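Local structure of amidohydrolase (Thermotoga maritima, 3OOQ) at residues K151-G155 with E156-R160; T204-L208 with K209-G213; I350-E354 with P355-A359; V378-G382 with V383-R387. The protein is an amidohydrolase of the TIM-barrel clan that probably hydrolyses cyclic amide bonds, perhaps as an allantoinase. All blocks are in the same frame, centred on the assembly; numbering follows the deposited sequence.

The four contacts are local junctions, caps and turns of one chain, differing mainly in burial. Contact 1 is the buried one, a strand-to-helix junction without hydrogen bonds between its segments, where a proline ring packs on main-chain carbonyls. Contact 2, about 23 Å away between centres, lies at the surface, where an aspartate caps a helix and a water bridges two side chains. Contacts 3 and 4, a turn and a hairpin, are partly buried; their centres lie about 14 Å apart and Gly382 N probably donates to Ala359 O at 3.0 Å. Contacts 1 and 4 reach the same branched sheet. The ion pair of contact 3 joins its segments; that of contact 4 lies within 383-387.

Contact 1. Residues K151-G155 with E156-R160; sequences KMAFG and ENPKR
The ring of Pro158 packs against the chain as it leaves the strand, its CG and CD edge turned to three successive carbonyl oxygens. Pro158 CG lies 3.5 Å from Ala153 O, while CD of Pro158 is 3.6 Å from Phe154 O and 3.5 Å from Gly155 O. On the flank of the ring the methyl of Ala153 looks toward the helix, and its CB reaches Pro158 CD at 4.3 Å. Phe154 is turned the other way: its side chain packs against Ile179 and Ala236. Lys159 sets its CG 3.6 Å from Gly155 O, because chi1 of 70° places CG between the backbone N and the carbonyl carbon. Its extended chain then carries NZ to a salt bridge with Asp79 of the second subunit. Glu156 touches Gly155 through CB alone; its carboxylate leads away from the other segment, and OE2 accepts from Glu282 N. Gly155 has a positive phi of 84°, which favours glycine. No hydrogen bond joins the two segments; they meet by van der Waals packing. Gly155 is the N-cap of helix 156-164, and the arrangement is a strand-to-helix junction, with proline in the first turn, as in the beta-alpha connections of TIM-barrel proteins.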
loop_
_atom_site.group_PDB
_atom_site.type_symbol
_atom_site.label_atom_id
_atom_site.label_comp_id
_atom_site.label_asym_id
_atom_site.label_seq_id
_atom_site.Cartn_x
_atom_site.Cartn_y
_atom_site.Cartn_z
ATOM N N LYS F 151 -7.965 -0.083 -33.592
ATOM C CA LYS F 151 -6.863 0.733 -33.041
ATOM C C LYS F 151 -5.859 -0.128 -32.290
ATOM O O LYS F 151 -6.251 -0.968 -31.481
ATOM C CB LYS F 151 -7.440 1.796 -32.089
ATOM C CG LYS F 151 -6.438 2.732 -31.411
ATOM C CD LYS F 151 -5.527 3.472 -32.435
ATOM C CE LYS F 151 -4.578 4.468 -31.774
ATOM N NZ LYS F 151 -5.344 5.583 -31.141
HETATM N N MSE F 152 -4.575 0.094 -32.565
HETATM C CA MSE F 152 -3.483 -0.590 -31.878
HETATM C C MSE F 152 -2.424 0.448 -31.580
HETATM O O MSE F 152 -2.434 1.513 -32.188
HETATM C CB MSE F 152 -2.894 -1.714 -32.743
HETATM C CG MSE F 152 -3.918 -2.774 -33.071
HETATM SE SE MSE F 152 -3.273 -4.123 -34.311
HETATM C CE MSE F 152 -4.952 -4.449 -35.261
ATOM N N ALA F 153 -1.526 0.146 -30.640
ATOM C CA ALA F 153 -0.517 1.123 -30.202
ATOM C C ALA F 153 0.814 0.493 -29.877
ATOM O O ALA F 153 0.857 -0.572 -29.270
ATOM C CB ALA F 153 -1.016 1.916 -28.996
ATOM N N PHE F 154 1.877 1.206 -30.265
ATOM C CA PHE F 154 3.273 0.819 -30.104
ATOM C C PHE F 154 3.974 1.952 -29.405
ATOM O O PHE F 154 3.387 3.021 -29.225
ATOM C CB PHE F 154 3.919 0.616 -31.496
ATOM C CG PHE F 154 3.349 -0.546 -32.239
ATOM C CD1 PHE F 154 2.147 -0.424 -32.944
ATOM C CD2 PHE F 154 3.947 -1.783 -32.156
ATOM C CE1 PHE F 154 1.587 -1.523 -33.598
ATOM C CE2 PHE F 154 3.392 -2.887 -32.804
ATOM C CZ PHE F 154 2.218 -2.753 -33.529
ATOM N N GLY F 155 5.220 1.720 -29.001
ATOM C CA GLY F 155 6.054 2.777 -28.438
ATOM C C GLY F 155 5.802 2.991 -26.952
ATOM O O GLY F 155 5.429 2.059 -26.239
ATOM N N GLU F 156 6.029 4.216 -26.485
ATOM C CA GLU F 156 6.098 4.508 -25.040
ATOM C C GLU F 156 4.785 4.318 -24.301
ATOM O O GLU F 156 4.787 3.804 -23.180
ATOM C CB GLU F 156 6.614 5.935 -24.780
ATOM C CG GLU F 156 8.071 6.185 -25.219
ATOM C CD GLU F 156 8.520 7.623 -24.984
ATOM O OE1 GLU F 156 8.020 8.262 -24.036
ATOM O OE2 GLU F 156 9.385 8.123 -25.734
ATOM N N ASN F 157 3.668 4.713 -24.926
ATOM C CA ASN F 157 2.373 4.750 -24.224
ATOM C C ASN F 157 1.938 3.389 -23.669
ATOM O O ASN F 157 1.758 3.264 -22.462
ATOM C CB ASN F 157 1.258 5.439 -25.069
ATOM C CG ASN F 157 1.519 6.925 -25.302
ATOM O OD1 ASN F 157 2.458 7.488 -24.758
ATOM N ND2 ASN F 157 0.688 7.560 -26.136
ATOM N N PRO F 158 1.809 2.350 -24.528
ATOM C CA PRO F 158 1.362 1.059 -23.970
ATOM C C PRO F 158 2.300 0.434 -22.912
ATOM O O PRO F 158 1.816 -0.126 -21.934
ATOM C CB PRO F 158 1.254 0.144 -25.203
ATOM C CG PRO F 158 2.144 0.804 -26.263
ATOM C CD PRO F 158 1.986 2.284 -26.000
ATOM N N LYS F 159 3.614 0.532 -23.099
ATOM C CA LYS F 159 4.534 -0.004 -22.102
ATOM C C LYS F 159 4.608 0.819 -20.793
ATOM O O LYS F 159 4.925 0.253 -19.753
ATOM C CB LYS F 159 5.937 -0.225 -22.694
ATOM C CG LYS F 159 6.726 1.046 -23.022
ATOM C CD LYS F 159 8.214 0.709 -23.359
ATOM C CE LYS F 159 9.032 1.980 -23.659
ATOM N NZ LYS F 159 10.497 1.704 -23.529
ATOM N N ARG F 160 4.342 2.130 -20.853
ATOM C CA ARG F 160 4.239 2.961 -19.642
ATOM C C ARG F 160 2.977 2.578 -18.859
ATOM O O ARG F 160 3.055 2.310 -17.659
ATOM C CB ARG F 160 4.222 4.466 -19.956
ATOM C CG ARG F 160 3.975 5.357 -18.716
ATOM C CD ARG F 160 3.717 6.836 -19.058
ATOM N NE ARG F 160 2.580 7.016 -19.978
ATOM C CZ ARG F 160 1.285 7.074 -19.621
ATOM N NH1 ARG F 160 0.912 6.967 -18.337
ATOM N NH2 ARG F 160 0.351 7.238 -20.563
#

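Contact 2. Residues T204-L208 with K209-G213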
loop_
_atom_site.group_PDB
_atom_site.type_symbol
_atom_site.label_atom_id
_atom_site.label_comp_id
_atom_site.label_asym_id
_atom_site.label_seq_id
_atom_site.Cartn_x
_atom_site.Cartn_y
_atom_site.Cartn_z
ATOM N N THR F 204 -20.096 -22.958 -31.323
ATOM C CA THR F 204 -20.612 -22.585 -30.003
ATOM C C THR F 204 -19.572 -21.845 -29.144
ATOM O O THR F 204 -19.713 -21.782 -27.919
ATOM C CB THR F 204 -21.166 -23.818 -29.216
ATOM O OG1 THR F 204 -20.090 -24.685 -28.838
ATOM C CG2 THR F 204 -22.190 -24.593 -30.028
ATOM N N GLU F 205 -18.545 -21.287 -29.793
ATOM C CA GLU F 205 -17.436 -20.618 -29.096
ATOM C C GLU F 205 -17.192 -19.197 -29.636
ATOM O O GLU F 205 -16.061 -18.727 -29.709
ATOM C CB GLU F 205 -16.152 -21.471 -29.173
ATOM C CG GLU F 205 -16.170 -22.778 -28.365
ATOM C CD GLU F 205 -14.886 -23.611 -28.554
ATOM O OE1 GLU F 205 -14.911 -24.573 -29.350
ATOM O OE2 GLU F 205 -13.842 -23.309 -27.924
ATOM N N THR F 206 -18.272 -18.514 -29.995
ATOM C CA THR F 206 -18.208 -17.157 -30.504
ATOM C C THR F 206 -17.617 -16.235 -29.427
ATOM O O THR F 206 -18.001 -16.303 -28.258
ATOM C CB THR F 206 -19.606 -16.689 -30.943
ATOM O OG1 THR F 206 -20.105 -17.600 -31.926
ATOM C CG2 THR F 206 -19.556 -15.289 -31.542
ATOM N N ASP F 207 -16.656 -15.416 -29.831
ATOM C CA ASP F 207 -15.924 -14.572 -28.913
ATOM C C ASP F 207 -15.800 -13.202 -29.541
ATOM O O ASP F 207 -15.195 -13.031 -30.596
ATOM C CB ASP F 207 -14.542 -15.160 -28.610
ATOM C CG ASP F 207 -13.723 -14.300 -27.635
ATOM O OD1 ASP F 207 -13.812 -13.066 -27.663
ATOM O OD2 ASP F 207 -12.957 -14.864 -26.841
ATOM N N LEU F 208 -16.363 -12.227 -28.842
ATOM C CA LEU F 208 -16.441 -10.855 -29.298
ATOM C C LEU F 208 -15.066 -10.300 -29.680
ATOM O O LEU F 208 -14.930 -9.621 -30.692
ATOM C CB LEU F 208 -17.065 -10.019 -28.174
ATOM C CG LEU F 208 -18.102 -8.982 -28.540
ATOM C CD1 LEU F 208 -19.253 -9.633 -29.305
ATOM C CD2 LEU F 208 -18.583 -8.322 -27.244
ATOM N N LYS F 209 -14.055 -10.596 -28.861
ATOM C CA LYS F 209 -12.680 -10.139 -29.116
ATOM C C LYS F 209 -12.079 -10.798 -30.363
ATOM O O LYS F 209 -11.373 -10.150 -31.135
ATOM C CB LYS F 209 -11.778 -10.426 -27.901
ATOM C CG LYS F 209 -12.085 -9.658 -26.620
ATOM C CD LYS F 209 -11.034 -10.052 -25.557
ATOM C CE LYS F 209 -11.141 -9.282 -24.249
ATOM N NZ LYS F 209 -9.810 -9.388 -23.498
HETATM N N MSE F 210 -12.357 -12.084 -30.540
HETATM C CA MSE F 210 -11.885 -12.827 -31.701
HETATM C C MSE F 210 -12.595 -12.399 -32.984
HETATM O O MSE F 210 -11.977 -12.375 -34.053
HETATM C CB MSE F 210 -12.083 -14.338 -31.511
HETATM C CG MSE F 210 -11.325 -14.978 -30.374
HETATM SE SE MSE F 210 -9.372 -14.910 -30.596
HETATM C CE MSE F 210 -9.046 -13.354 -29.529
ATOM N N GLU F 211 -13.886 -12.076 -32.880
ATOM C CA GLU F 211 -14.676 -11.663 -34.046
ATOM C C GLU F 211 -14.107 -10.418 -34.745
ATOM O O GLU F 211 -14.011 -10.402 -35.956
ATOM C CB GLU F 211 -16.162 -11.481 -33.686
ATOM C CG GLU F 211 -16.901 -12.799 -33.439
ATOM C CD GLU F 211 -17.197 -13.569 -34.732
ATOM O OE1 GLU F 211 -17.245 -14.811 -34.715
ATOM O OE2 GLU F 211 -17.372 -12.923 -35.775
ATOM N N VAL F 212 -13.699 -9.401 -33.991
ATOM C CA VAL F 212 -13.093 -8.195 -34.578
ATOM C C VAL F 212 -11.747 -8.493 -35.204
ATOM O O VAL F 212 -11.391 -7.903 -36.230
ATOM C CB VAL F 212 -12.792 -7.068 -33.538
ATOM C CG1 VAL F 212 -12.910 -5.702 -34.226
ATOM C CG2 VAL F 212 -13.692 -7.149 -32.359
ATOM N N GLY F 213 -10.970 -9.364 -34.553
ATOM C CA GLY F 213 -9.656 -9.752 -35.081
ATOM C C GLY F 213 -9.824 -10.422 -36.428
ATOM O O GLY F 213 -9.044 -10.183 -37.365
HETATM O O HOH W 1 -19.212 -16.791 -34.333
#
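Asp207 folds its carboxylate back over the first turn of helix 208-217, where OD1 meets two backbone N-H groups. Lys209 N lies 2.8 Å from OD1 of Asp207, but the bond is bent and weak; the one from Met210 N to the same oxygen is straighter, yet long at 3.4 Å and also weak. A chi1 of -180° carries the carboxylate away from the Asp207 N and alongside the N-H groups of Lys209 and Met210. Packing is tight here: Met210 lays its CG 3.7 Å from Asp207 CB, crossing the aspartate obliquely, and Glu211 CG comes within 3.3 Å of Asp207 O. That carbonyl also accepts from Glu211 N at 2.8 Å, almost in line with the C=O bond, closing the first helical turn. An alanine at Asp207 would take away the carboxylate and would probably leave the N-H groups of Lys209 and Met210 without this cap.

Between Thr206 and Glu211 the direct fit is looser. Thr206 CG2 stands 4.0 Å from Glu211 OE1, and a water bridges the pair, 2.7 Å from Thr206 OG1, while donating to Glu211 OE1. Outside partners hold both residues: the same OE1 is bound by Tyr189 and Lys193 of helix 172-198, and Thr206 O accepts from Asn188 of the third subunit. Lys209 leads its extended chain away to Val87 O. The chemistry is that of an N-capped helix: a negative carboxylate beside the positive end of the helix dipole, an arrangement likely to favour the ionised aspartate.

Contact 3. Residues I350-E354 with P355-A359; sequences IGSIE and PGKDA. With GOL (glycerol), chain N.
With chi1 at -69° and an extended chain beyond CG, Glu354 runs beside Lys357, which bends at chi2 (-5°) and chi4 (-135°) to bring its ammonium to the carboxylate. The two side chains point the same way, and Lys357 NZ meets Glu354 OE1 at 2.8 Å, nearly along the C-O axis, in a salt bridge. The eclipsed chi2 suggests some torsional cost. A glycerol, probably from the crystallisation liquor, completes the group: its O2 donates to Glu354 OE1 and accepts from Lys357 NZ, while its O1 donates to Glu354 OE2 at 2.7 Å. Thr18 OG1 also bonds OE2, so both carboxylate oxygens have two partners. The aliphatic part of Lys357 passes over the backbone, its CG 3.7 Å from Ser352 OG.

In the backbone of the turn, Lys357 N donates to Glu354 O at 3.1 Å, approaching tilted from the carbonyl plane. Farther along, a water donates to Ser352 O and Asp358 O and spans the loop between them. Ile350 CG2 rests 4.0 Å from OD2 of Asp358, which is paired with Lys133 and Arg349. Gly356 has a positive phi that calls for glycine. Glu354 to Lys357 form a type II beta turn with Pro355 and Gly356 at its corners, in the loop leading from helix 338-343 to strand 361-364.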
loop_
_atom_site.group_PDB
_atom_site.type_symbol
_atom_site.label_atom_id
_atom_site.label_comp_id
_atom_site.label_asym_id
_atom_site.label_seq_id
_atom_site.Cartn_x
_atom_site.Cartn_y
_atom_site.Cartn_z
ATOM N N ILE F 350 -17.554 11.701 -49.012
ATOM C CA ILE F 350 -17.183 12.941 -48.337
ATOM C C ILE F 350 -15.811 13.439 -48.771
ATOM O O ILE F 350 -15.083 12.732 -49.457
ATOM C CB ILE F 350 -17.166 12.766 -46.791
ATOM C CG1 ILE F 350 -16.232 11.610 -46.408
ATOM C CG2 ILE F 350 -18.570 12.532 -46.251
ATOM C CD1 ILE F 350 -16.043 11.430 -44.897
ATOM N N GLY F 351 -15.480 14.661 -48.365
ATOM C CA GLY F 351 -14.155 15.233 -48.585
ATOM C C GLY F 351 -13.892 15.967 -49.899
ATOM O O GLY F 351 -12.739 16.301 -50.183
ATOM N N SER F 352 -14.940 16.202 -50.701
ATOM C CA SER F 352 -14.836 16.995 -51.943
ATOM C C SER F 352 -16.183 17.550 -52.384
ATOM O O SER F 352 -17.243 17.041 -51.980
ATOM C CB SER F 352 -14.223 16.170 -53.094
ATOM O OG SER F 352 -15.084 15.109 -53.511
ATOM N N ILE F 353 -16.147 18.592 -53.211
ATOM C CA ILE F 353 -17.377 19.089 -53.808
ATOM C C ILE F 353 -17.498 18.536 -55.220
ATOM O O ILE F 353 -17.130 19.193 -56.206
ATOM C CB ILE F 353 -17.506 20.631 -53.800
ATOM C CG1 ILE F 353 -17.183 21.197 -52.408
ATOM C CG2 ILE F 353 -18.919 21.031 -54.248
ATOM C CD1 ILE F 353 -17.401 22.698 -52.259
ATOM N N GLU F 354 -17.993 17.308 -55.296
ATOM C CA GLU F 354 -18.244 16.661 -56.566
ATOM C C GLU F 354 -19.682 16.170 -56.600
ATOM O O GLU F 354 -20.206 15.737 -55.564
ATOM C CB GLU F 354 -17.313 15.454 -56.736
ATOM C CG GLU F 354 -15.847 15.804 -56.930
ATOM C CD GLU F 354 -14.931 14.589 -56.800
ATOM O OE1 GLU F 354 -15.440 13.446 -56.837
ATOM O OE2 GLU F 354 -13.701 14.781 -56.654
ATOM N N PRO F 355 -20.307 16.187 -57.787
ATOM C CA PRO F 355 -21.619 15.565 -57.933
ATOM C C PRO F 355 -21.651 14.147 -57.388
ATOM O O PRO F 355 -20.729 13.354 -57.617
ATOM C CB PRO F 355 -21.836 15.566 -59.453
ATOM C CG PRO F 355 -21.058 16.774 -59.905
ATOM C CD PRO F 355 -19.813 16.720 -59.073
ATOM N N GLY F 356 -22.703 13.832 -56.652
ATOM C CA GLY F 356 -22.852 12.512 -56.105
ATOM C C GLY F 356 -22.359 12.385 -54.676
ATOM O O GLY F 356 -22.750 11.447 -53.984
ATOM N N LYS F 357 -21.500 13.301 -54.225
ATOM C CA LYS F 357 -20.996 13.252 -52.829
ATOM C C LYS F 357 -22.054 13.801 -51.859
ATOM O O LYS F 357 -22.956 14.545 -52.267
ATOM C CB LYS F 357 -19.691 14.049 -52.656
ATOM C CG LYS F 357 -18.423 13.613 -53.446
ATOM C CD LYS F 357 -18.559 12.326 -54.249
ATOM C CE LYS F 357 -17.201 11.771 -54.613
ATOM N NZ LYS F 357 -17.146 11.342 -56.057
ATOM N N ASP F 358 -21.945 13.426 -50.589
ATOM C CA ASP F 358 -22.745 14.022 -49.520
ATOM C C ASP F 358 -22.571 15.553 -49.475
ATOM O O ASP F 358 -21.456 16.062 -49.604
ATOM C CB ASP F 358 -22.347 13.433 -48.154
ATOM C CG ASP F 358 -22.677 11.933 -48.013
ATOM O OD1 ASP F 358 -23.245 11.325 -48.946
ATOM O OD2 ASP F 358 -22.371 11.361 -46.936
ATOM N N ALA F 359 -23.675 16.275 -49.256
ATOM C CA ALA F 359 -23.648 17.738 -49.241
ATOM C C ALA F 359 -23.233 18.251 -47.863
ATOM O O ALA F 359 -24.028 18.845 -47.109
ATOM C CB ALA F 359 -24.975 18.303 -49.667
HETATM C C1 GOL N . -13.050 11.764 -54.822
HETATM O O1 GOL N . -12.336 12.649 -55.660
HETATM C C2 GOL N . -13.496 10.516 -55.591
HETATM O O2 GOL N . -14.458 10.852 -56.580
HETATM C C3 GOL N . -12.268 9.816 -56.194
HETATM O O3 GOL N . -12.613 8.476 -56.458
HETATM O O HOH W 2 -18.616 15.812 -49.968
#

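Contact 4. Residues V378-G382 with V383-R387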
loop_
_atom_site.group_PDB
_atom_site.type_symbol
_atom_site.label_atom_id
_atom_site.label_comp_id
_atom_site.label_asym_id
_atom_site.label_seq_id
_atom_site.Cartn_x
_atom_site.Cartn_y
_atom_site.Cartn_z
ATOM N N VAL F 378 -22.830 25.861 -41.816
ATOM C CA VAL F 378 -22.399 24.490 -42.105
ATOM C C VAL F 378 -23.631 23.658 -42.406
ATOM O O VAL F 378 -24.623 23.717 -41.667
ATOM C CB VAL F 378 -21.629 23.828 -40.919
ATOM C CG1 VAL F 378 -21.143 22.392 -41.300
ATOM C CG2 VAL F 378 -20.444 24.688 -40.490
ATOM N N TYR F 379 -23.556 22.906 -43.502
ATOM C CA TYR F 379 -24.577 21.951 -43.873
ATOM C C TYR F 379 -23.928 20.590 -43.809
ATOM O O TYR F 379 -22.744 20.454 -44.123
ATOM C CB TYR F 379 -25.069 22.208 -45.303
ATOM C CG TYR F 379 -25.751 23.557 -45.498
ATOM C CD1 TYR F 379 -24.998 24.725 -45.668
ATOM C CD2 TYR F 379 -27.142 23.662 -45.524
ATOM C CE1 TYR F 379 -25.613 25.965 -45.849
ATOM C CE2 TYR F 379 -27.775 24.909 -45.711
ATOM C CZ TYR F 379 -26.996 26.045 -45.877
ATOM O OH TYR F 379 -27.586 27.263 -46.069
ATOM N N ILE F 380 -24.699 19.599 -43.379
ATOM C CA ILE F 380 -24.281 18.196 -43.381
ATOM C C ILE F 380 -25.457 17.434 -43.980
ATOM O O ILE F 380 -26.593 17.621 -43.545
ATOM C CB ILE F 380 -23.965 17.688 -41.947
ATOM C CG1 ILE F 380 -22.677 18.351 -41.429
ATOM C CG2 ILE F 380 -23.846 16.153 -41.921
ATOM C CD1 ILE F 380 -22.241 17.942 -40.017
ATOM N N ASP F 381 -25.206 16.610 -44.992
ATOM C CA ASP F 381 -26.307 15.980 -45.753
ATOM C C ASP F 381 -27.350 17.018 -46.203
ATOM O O ASP F 381 -28.559 16.760 -46.184
ATOM C CB ASP F 381 -26.984 14.877 -44.924
ATOM C CG ASP F 381 -26.019 13.800 -44.495
ATOM O OD1 ASP F 381 -25.077 13.466 -45.256
ATOM O OD2 ASP F 381 -26.209 13.262 -43.394
ATOM N N GLY F 382 -26.863 18.191 -46.595
ATOM C CA GLY F 382 -27.701 19.246 -47.144
ATOM C C GLY F 382 -28.610 19.930 -46.134
ATOM O O GLY F 382 -29.515 20.661 -46.520
ATOM N N VAL F 383 -28.356 19.687 -44.848
ATOM C CA VAL F 383 -29.139 20.251 -43.750
ATOM C C VAL F 383 -28.237 21.186 -42.955
ATOM O O VAL F 383 -27.119 20.814 -42.562
ATOM C CB VAL F 383 -29.724 19.135 -42.827
ATOM C CG1 VAL F 383 -30.448 19.735 -41.614
ATOM C CG2 VAL F 383 -30.665 18.212 -43.610
ATOM N N GLU F 384 -28.706 22.412 -42.741
ATOM C CA GLU F 384 -27.963 23.382 -41.931
ATOM C C GLU F 384 -27.882 22.885 -40.482
ATOM O O GLU F 384 -28.906 22.553 -39.882
ATOM C CB GLU F 384 -28.614 24.769 -42.001
ATOM C CG GLU F 384 -27.736 25.886 -41.454
ATOM C CD GLU F 384 -28.431 27.234 -41.430
ATOM O OE1 GLU F 384 -29.381 27.457 -42.203
ATOM O OE2 GLU F 384 -28.015 28.088 -40.628
ATOM N N VAL F 385 -26.662 22.786 -39.958
ATOM C CA VAL F 385 -26.416 22.346 -38.570
ATOM C C VAL F 385 -25.672 23.412 -37.761
ATOM O O VAL F 385 -25.471 23.263 -36.550
ATOM C CB VAL F 385 -25.655 20.975 -38.487
ATOM C CG1 VAL F 385 -26.545 19.827 -38.969
ATOM C CG2 VAL F 385 -24.337 21.016 -39.280
ATOM N N PHE F 386 -25.246 24.475 -38.439
ATOM C CA PHE F 386 -24.594 25.596 -37.780
ATOM C C PHE F 386 -24.819 26.911 -38.548
ATOM O O PHE F 386 -24.827 26.923 -39.785
ATOM C CB PHE F 386 -23.101 25.307 -37.610
ATOM C CG PHE F 386 -22.320 26.434 -36.980
ATOM C CD1 PHE F 386 -22.136 26.485 -35.593
ATOM C CD2 PHE F 386 -21.768 27.442 -37.768
ATOM C CE1 PHE F 386 -21.402 27.532 -34.996
ATOM C CE2 PHE F 386 -21.047 28.490 -37.187
ATOM C CZ PHE F 386 -20.855 28.533 -35.798
ATOM N N ARG F 387 -25.024 27.995 -37.795
ATOM C CA ARG F 387 -25.072 29.353 -38.328
ATOM C C ARG F 387 -24.455 30.313 -37.327
ATOM O O ARG F 387 -24.842 30.336 -36.166
ATOM C CB ARG F 387 -26.510 29.808 -38.630
ATOM C CG ARG F 387 -26.584 31.187 -39.331
ATOM C CD ARG F 387 -27.999 31.591 -39.738
ATOM N NE ARG F 387 -28.518 30.744 -40.809
ATOM C CZ ARG F 387 -29.618 30.991 -41.518
ATOM N NH1 ARG F 387 -30.348 32.077 -41.293
ATOM N NH2 ARG F 387 -29.994 30.143 -42.462
#
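Val378 O is gripped by two successive N-H groups of the facing strand: Val385 N donates at 2.8 Å and nearly straight (169°), while the bond from Phe386 N to Val378 O is weak at 3.4 Å. Val385 and Phe386 thus both face Val378, a classic beta bulge. Val378 N returns a bond to Phe386 O, and a reciprocal pair between Ile380 and Val383 closes the type I' turn.

On the face of Val378, Ile380 and Phe386, Val378 CB meets Phe386 CB at 3.9 Å; Val385, displaced by the bulge, brings CG2 3.8 Å from Ile380 CD1, crossing at about a right angle. Leu108 of helix 103-108 packs on Val378, Ile380 and Val385, and Glu105 lies against Phe386. On the other face Glu384 crosses Tyr379 with CG over one face of the ring, ring and carboxylate planes 50° apart, and CB 3.8 Å from Tyr379 CE2. A chi1 of -167° sends the extended Glu384 chain away from its own N to Arg387, which holds it side-on: NE reaches Glu384 OE2 at 2.7 Å and NH2 reaches OE1, each oxygen accepting on its syn lone pair, somewhat out of the guanidinium plane. A leucine at Glu384 would probably leave the guanidinium of Arg387 without its carboxylate mate and free to turn. The hairpin thus combines main-chain bonds and an apolar face with a paired charge that probably keeps Glu384 ionised.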